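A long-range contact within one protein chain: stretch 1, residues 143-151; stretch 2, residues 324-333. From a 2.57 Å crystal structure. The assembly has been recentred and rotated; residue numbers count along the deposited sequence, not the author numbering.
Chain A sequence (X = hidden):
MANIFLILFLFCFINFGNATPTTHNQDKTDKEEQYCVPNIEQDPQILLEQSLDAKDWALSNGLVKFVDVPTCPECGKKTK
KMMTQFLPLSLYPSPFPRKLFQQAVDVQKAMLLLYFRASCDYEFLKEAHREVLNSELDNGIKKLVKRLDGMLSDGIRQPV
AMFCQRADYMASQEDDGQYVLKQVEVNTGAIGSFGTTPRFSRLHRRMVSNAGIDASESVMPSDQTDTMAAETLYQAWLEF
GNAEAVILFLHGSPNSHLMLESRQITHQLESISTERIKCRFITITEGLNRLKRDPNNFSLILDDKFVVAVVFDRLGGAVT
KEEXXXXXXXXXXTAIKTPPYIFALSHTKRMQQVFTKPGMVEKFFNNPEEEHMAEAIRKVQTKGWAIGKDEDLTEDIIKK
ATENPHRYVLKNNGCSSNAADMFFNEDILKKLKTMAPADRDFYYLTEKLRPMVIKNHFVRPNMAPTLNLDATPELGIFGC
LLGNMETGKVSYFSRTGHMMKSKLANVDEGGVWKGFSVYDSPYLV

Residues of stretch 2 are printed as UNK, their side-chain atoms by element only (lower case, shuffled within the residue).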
ATOM      1  N   LYS A 143       7.815  23.573  33.238  1.00 68.13           N
ATOM      2  CA  LYS A 143       9.018  23.225  32.460  1.00 69.12           C
ATOM      3  C   LYS A 143       9.069  23.853  31.046  1.00 67.07           C
ATOM      4  O   LYS A 143      10.147  24.232  30.580  1.00 66.55           O
ATOM      5  CB  LYS A 143       9.168  21.694  32.372  1.00 70.98           C
ATOM      6  CG  LYS A 143       9.471  21.032  33.711  1.00 74.08           C
ATOM      7  CD  LYS A 143      10.960  21.109  34.057  1.00 76.36           C
ATOM      8  CE  LYS A 143      11.248  20.723  35.508  1.00 79.11           C
ATOM      9  NZ  LYS A 143      10.906  19.306  35.825  1.00 80.15           N
ATOM     10  N   LEU A 144       7.917  23.960  30.382  1.00 65.82           N
ATOM     11  CA  LEU A 144       7.833  24.592  29.055  1.00 64.29           C
ATOM     12  C   LEU A 144       8.030  26.106  29.102  1.00 64.46           C
ATOM     13  O   LEU A 144       8.728  26.670  28.254  1.00 64.92           O
ATOM     14  CB  LEU A 144       6.491  24.270  28.383  1.00 63.66           C
ATOM     15  CG  LEU A 144       6.271  24.771  26.950  1.00 63.26           C
ATOM     16  CD1 LEU A 144       7.371  24.285  25.999  1.00 62.76           C
ATOM     17  CD2 LEU A 144       4.891  24.334  26.463  1.00 63.17           C
ATOM     18  N   VAL A 145       7.411  26.764  30.077  1.00 65.37           N
ATOM     19  CA  VAL A 145       7.611  28.211  30.270  1.00 67.62           C
ATOM     20  C   VAL A 145       9.084  28.531  30.556  1.00 69.54           C
ATOM     21  O   VAL A 145       9.645  29.415  29.928  1.00 70.04           O
ATOM     22  CB  VAL A 145       6.698  28.777  31.389  1.00 67.85           C
ATOM     23  CG1 VAL A 145       7.137  30.172  31.838  1.00 67.68           C
ATOM     24  CG2 VAL A 145       5.254  28.806  30.910  1.00 67.70           C
ATOM     25  N   LYS A 146       9.683  27.811  31.504  1.00 72.32           N
ATOM     26  CA  LYS A 146      11.120  27.935  31.833  1.00 76.16           C
ATOM     27  C   LYS A 146      11.983  27.949  30.558  1.00 75.27           C
ATOM     28  O   LYS A 146      12.851  28.798  30.417  1.00 75.48           O
ATOM     29  CB  LYS A 146      11.524  26.809  32.813  1.00 79.91           C
ATOM     30  CG  LYS A 146      12.999  26.431  32.931  1.00 82.86           C
ATOM     31  CD  LYS A 146      13.886  27.551  33.450  1.00 85.60           C
ATOM     32  CE  LYS A 146      15.360  27.151  33.311  1.00 87.27           C
ATOM     33  NZ  LYS A 146      16.333  28.164  33.827  1.00 89.86           N
ATOM     34  N   ARG A 147      11.712  27.030  29.633  1.00 74.04           N
ATOM     35  CA  ARG A 147      12.445  26.945  28.367  1.00 74.03           C
ATOM     36  C   ARG A 147      12.226  28.165  27.463  1.00 72.36           C
ATOM     37  O   ARG A 147      13.181  28.855  27.113  1.00 72.86           O
ATOM     38  CB  ARG A 147      12.043  25.690  27.601  1.00 74.98           C
ATOM     39  CG  ARG A 147      12.389  24.386  28.289  1.00 77.06           C
ATOM     40  CD  ARG A 147      13.790  23.932  27.948  1.00 80.54           C
ATOM     41  NE  ARG A 147      14.001  22.565  28.416  1.00 83.13           N
ATOM     42  CZ  ARG A 147      15.079  21.825  28.161  1.00 84.32           C
ATOM     43  NH1 ARG A 147      16.093  22.306  27.440  1.00 85.65           N
ATOM     44  NH2 ARG A 147      15.137  20.583  28.629  1.00 85.12           N
ATOM     45  N   LEU A 148      10.971  28.426  27.098  1.00 70.47           N
ATOM     46  CA  LEU A 148      10.606  29.552  26.214  1.00 69.83           C
ATOM     47  C   LEU A 148      11.185  30.903  26.681  1.00 73.61           C
ATOM     48  O   LEU A 148      11.510  31.767  25.864  1.00 75.91           O
ATOM     49  CB  LEU A 148       9.075  29.645  26.080  1.00 67.55           C
ATOM     50  CG  LEU A 148       8.365  28.867  24.965  1.00 65.12           C
ATOM     51  CD1 LEU A 148       8.912  27.471  24.781  1.00 65.53           C
ATOM     52  CD2 LEU A 148       6.879  28.788  25.242  1.00 63.97           C
ATOM     53  N   ASP A 149      11.318  31.052  28.004  1.00 77.85           N
ATOM     54  CA  ASP A 149      11.926  32.234  28.644  1.00 82.71           C
ATOM     55  C   ASP A 149      13.434  32.397  28.325  1.00 85.58           C
ATOM     56  O   ASP A 149      13.924  33.523  28.241  1.00 87.26           O
ATOM     57  CB  ASP A 149      11.715  32.218  30.187  1.00 85.55           C
ATOM     58  CG  ASP A 149      10.339  32.785  30.643  1.00 86.24           C
ATOM     59  OD1 ASP A 149       9.438  33.066  29.821  1.00 84.73           O
ATOM     60  OD2 ASP A 149      10.167  32.952  31.871  1.00 88.85           O
ATOM     61  N   GLY A 150      14.164  31.291  28.163  1.00 86.77           N
ATOM     62  CA  GLY A 150      15.561  31.338  27.691  1.00 88.18           C
ATOM     63  C   GLY A 150      15.758  31.963  26.310  1.00 88.21           C
ATOM     64  O   GLY A 150      16.836  32.493  26.012  1.00 88.82           O
ATOM     65  N   MET A 151      14.710  31.887  25.480  1.00 88.56           N
ATOM     66  CA  MET A 151      14.682  32.417  24.109  1.00 87.66           C
ATOM     67  C   MET A 151      13.950  33.772  24.035  1.00 90.21           C
ATOM     68  O   MET A 151      14.478  34.826  24.440  1.00 91.62           O
ATOM     69  CB  MET A 151      13.979  31.401  23.204  1.00 83.81           C
ATOM     70  CG  MET A 151      14.516  29.967  23.302  1.00 82.88           C
ATOM     71  SD  MET A 151      13.285  28.673  22.968  1.00 81.15           S
ATOM     72  CE  MET A 151      12.834  28.990  21.258  1.00 78.46           C
ATOM     73  N   UNK A 324      15.698  16.210  23.879  1.00 72.04           N
ATOM     74  CA  UNK A 324      14.866  17.295  24.431  1.00 74.92           C
ATOM     75  C   UNK A 324      15.593  18.643  24.551  1.00 73.95           C
ATOM     76  O   UNK A 324      15.021  19.687  24.220  1.00 74.60           O
ATOM     77  c   UNK A 324      10.665  19.117  26.264  1.00 83.04           C
ATOM     78  c   UNK A 324      14.260  16.912  25.802  1.00 78.45           C
ATOM     79  s   UNK A 324      11.619  17.974  25.265  1.00 80.83           S
ATOM     80  c   UNK A 324      13.124  17.827  26.304  1.00 79.73           C
ATOM     81  N   UNK A 325      16.824  18.621  25.061  1.00 71.76           N
ATOM     82  CA  UNK A 325      17.764  19.758  24.942  1.00 69.86           C
ATOM     83  C   UNK A 325      18.010  20.071  23.467  1.00 67.65           C
ATOM     84  O   UNK A 325      18.017  21.232  23.047  1.00 65.59           O
ATOM     85  o   UNK A 325      18.187  20.219  27.675  1.00 74.00           O
ATOM     86  c   UNK A 325      19.124  19.442  25.597  1.00 72.62           C
ATOM     87  c   UNK A 325      19.217  19.868  27.065  1.00 74.65           C
ATOM     88  o   UNK A 325      20.344  19.843  27.614  1.00 76.61           O
ATOM     89  N   UNK A 326      18.240  19.011  22.694  1.00 67.68           N
ATOM     90  CA  UNK A 326      18.317  19.073  21.239  1.00 65.64           C
ATOM     91  C   UNK A 326      17.078  19.721  20.633  1.00 64.91           C
ATOM     92  O   UNK A 326      17.210  20.586  19.767  1.00 63.08           O
ATOM     93  c   UNK A 326      18.613  17.556  19.137  1.00 64.17           C
ATOM     94  c   UNK A 326      19.855  18.297  18.639  1.00 65.16           C
ATOM     95  c   UNK A 326      18.497  17.672  20.661  1.00 64.84           C
ATOM     96  c   UNK A 326      18.634  16.090  18.755  1.00 63.69           C
ATOM     97  N   UNK A 327      15.891  19.289  21.070  1.00 66.59           N
ATOM     98  CA  UNK A 327      14.608  19.881  20.611  1.00 68.51           C
ATOM     99  C   UNK A 327      14.547  21.412  20.709  1.00 68.48           C
ATOM    100  O   UNK A 327      14.003  22.056  19.821  1.00 67.37           O
ATOM    101  c   UNK A 327      12.580  18.313  20.469  1.00 71.75           C
ATOM    102  n   UNK A 327      12.584  17.044  20.863  1.00 69.84           N
ATOM    103  o   UNK A 327      11.948  18.707  19.467  1.00 74.36           O
ATOM    104  c   UNK A 327      13.379  19.278  21.341  1.00 71.30           C
ATOM    105  N   UNK A 328      15.103  21.987  21.771  1.00 70.72           N
ATOM    106  CA  UNK A 328      15.085  23.448  21.936  1.00 71.70           C
ATOM    107  C   UNK A 328      16.291  24.117  21.279  1.00 70.01           C
ATOM    108  O   UNK A 328      16.193  25.274  20.871  1.00 69.55           O
ATOM    109  c   UNK A 328      11.613  22.298  24.581  1.00 80.27           C
ATOM    110  c   UNK A 328      13.472  23.697  23.887  1.00 77.55           C
ATOM    111  c   UNK A 328      14.901  23.835  23.410  1.00 74.78           C
ATOM    112  c   UNK A 328      12.932  22.435  24.165  1.00 79.96           C
ATOM    113  c   UNK A 328      12.654  24.815  24.028  1.00 78.74           C
ATOM    114  c   UNK A 328      11.340  24.686  24.460  1.00 79.72           C
ATOM    115  c   UNK A 328      10.818  23.426  24.739  1.00 80.87           C
ATOM    116  N   UNK A 329      17.401  23.391  21.148  1.00 68.40           N
ATOM    117  CA  UNK A 329      18.488  23.788  20.231  1.00 68.80           C
ATOM    118  C   UNK A 329      17.970  23.874  18.775  1.00 68.98           C
ATOM    119  O   UNK A 329      18.300  24.816  18.057  1.00 72.99           O
ATOM    120  c   UNK A 329      20.659  22.951  19.162  1.00 67.34           C
ATOM    121  c   UNK A 329      19.731  22.864  20.370  1.00 67.84           C
ATOM    122  c   UNK A 329      20.487  23.198  21.650  1.00 68.03           C
ATOM    123  N   UNK A 330      17.152  22.916  18.352  1.00 67.23           N
ATOM    124  CA  UNK A 330      16.449  23.013  17.062  1.00 65.37           C
ATOM    125  C   UNK A 330      15.447  24.185  17.054  1.00 65.98           C
ATOM    126  O   UNK A 330      15.336  24.907  16.065  1.00 68.32           O
ATOM    127  c   UNK A 330      16.675  20.553  16.510  1.00 62.45           C
ATOM    128  c   UNK A 330      14.827  21.879  15.475  1.00 60.91           C
ATOM    129  c   UNK A 330      15.694  21.707  16.720  1.00 62.20           C
ATOM    130  c   UNK A 330      16.042  19.192  16.704  1.00 61.71           C
ATOM    131  N   UNK A 331      14.699  24.346  18.142  1.00 65.96           N
ATOM    132  CA  UNK A 331      13.667  25.385  18.233  1.00 64.49           C
ATOM    133  C   UNK A 331      14.240  26.806  18.159  1.00 62.54           C
ATOM    134  O   UNK A 331      13.601  27.693  17.588  1.00 62.56           O
ATOM    135  c   UNK A 331      12.823  25.222  19.514  1.00 66.48           C
ATOM    136  o   UNK A 331      10.524  24.837  19.022  1.00 66.63           O
ATOM    137  c   UNK A 331      11.382  25.694  19.327  1.00 66.70           C
ATOM    138  o   UNK A 331      11.108  26.905  19.472  1.00 67.82           O
ATOM    139  N   UNK A 332      15.430  27.008  18.728  1.00 59.59           N
ATOM    140  CA  UNK A 332      16.131  28.296  18.671  1.00 58.47           C
ATOM    141  C   UNK A 332      17.192  28.254  17.554  1.00 56.73           C
ATOM    142  O   UNK A 332      18.393  28.271  17.790  1.00 57.93           O
ATOM    143  n   UNK A 332      17.963  30.637  20.982  1.00 62.68           N
ATOM    144  c   UNK A 332      17.794  31.944  21.098  1.00 64.08           C
ATOM    145  c   UNK A 332      16.724  28.633  20.047  1.00 59.73           C
ATOM    146  n   UNK A 332      16.687  32.283  20.459  1.00 63.83           N
ATOM    147  c   UNK A 332      16.097  31.146  19.962  1.00 61.82           C
ATOM    148  c   UNK A 332      16.897  30.100  20.284  1.00 60.96           C
ATOM    149  N   UNK A 333      16.710  28.172  16.323  1.00 53.42           N
ATOM    150  CA  UNK A 333      17.547  28.105  15.140  1.00 52.37           C
ATOM    151  C   UNK A 333      16.722  28.612  13.978  1.00 50.48           C
ATOM    152  O   UNK A 333      15.518  28.787  14.125  1.00 49.12           O
ATOM    153  c   UNK A 333      17.961  26.669  14.854  1.00 51.86           C
ATOM    154  o   UNK A 333      16.905  25.969  14.222  1.00 50.16           O
TER

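Position 324 carries an unbranched side chain of two carbons, a sulfur and a terminal carbon, and its second carbon lies 4.1 Å from NH2 of Arg 147; this is methionine. The slim, unbranched chain of Met 324 lets CG pass alongside that guanidinium while the residue remains exposed at the margin of the contact.

Position 325 has two carbons, the second bearing two oxygens and no nitrogen, so a carboxylate, and one oxygen meets the guanidinium of Arg 147: aspartate. Although CA-to-CB points away, the end of Asp 325 comes nearer to stretch 1, and OD1 accepts hydrogen bonds from Arg 147 NH1 (3.0 Å) and Arg 147 NH2 (3.2 Å), forming a salt bridge near the guanidinium plane; an anion suits a place beside this cation.

Position 326 shows four carbons forked at the second and touches nothing on stretch 1, hence leucine. Leu 326 points away and is buried, as suits an aliphatic chain.

At position 327 two carbons end in one oxygen and one nitrogen, an amide, and no atom touches stretch 1: asparagine. Asn 327 is also buried, where its short amide keeps both a donor and an acceptor.

Position 328 has one carbon followed by a ring of six carbons, touching Leu 144, Arg 147, Leu 148 and Met 151, so it is phenylalanine. A flat, wholly apolar ring suits this place, for Arg 147 CD lies over its face, 4.0 Å from the centroid and almost on the normal, while Leu 144 CD1 (3.8 Å from Phe 328 CZ) and Leu 148 CD1 (3.7 Å from Phe 328 CE2) meet its edge.

Position 329 bears a carbon carrying two more, valine, and position 330 four carbons forked at the first, with one arm two carbons long, isoleucine. Both are out of reach of stretch 1; compact Val 329 suits a partly exposed place, and the larger aliphatic chain of Ile 330 a buried one.

Position 331 has two carbons and two oxygens on the second, one of them near the Met 151 methyl: aspartate. OD1 of Asp 331 approaches Met 151 CE at 3.2 Å, while OD2 is hydrogen-bonded elsewhere in the structure, so two oxygens suit a place with two neighbors.

Position 332 presents one carbon and a five-membered ring with two nitrogens, its face against Met 151: histidine. The flat imidazole of His 332 offers that face to Met 151 CG, 4.0 Å from the ring centroid, while NE2 hydrogen-bonds elsewhere.

Position 333 has one carbon and one oxygen, out of reach of stretch 1: serine. Its small hydroxyl suits a turn back to the helix, Ser 333 OG donating to Ile 330 O at 2.6 Å.

The contact joins two helices inclined at 40°, and Phe 328 is its center. Arg 147 serves twice, its aliphatic part covering the ring and its guanidinium reaching Asp 325. Farther along, Met 151 packs against His 332 and sets its sulfur at the Phe 328 edge.

Stretch 2 324-333: MDLNFVIDHS
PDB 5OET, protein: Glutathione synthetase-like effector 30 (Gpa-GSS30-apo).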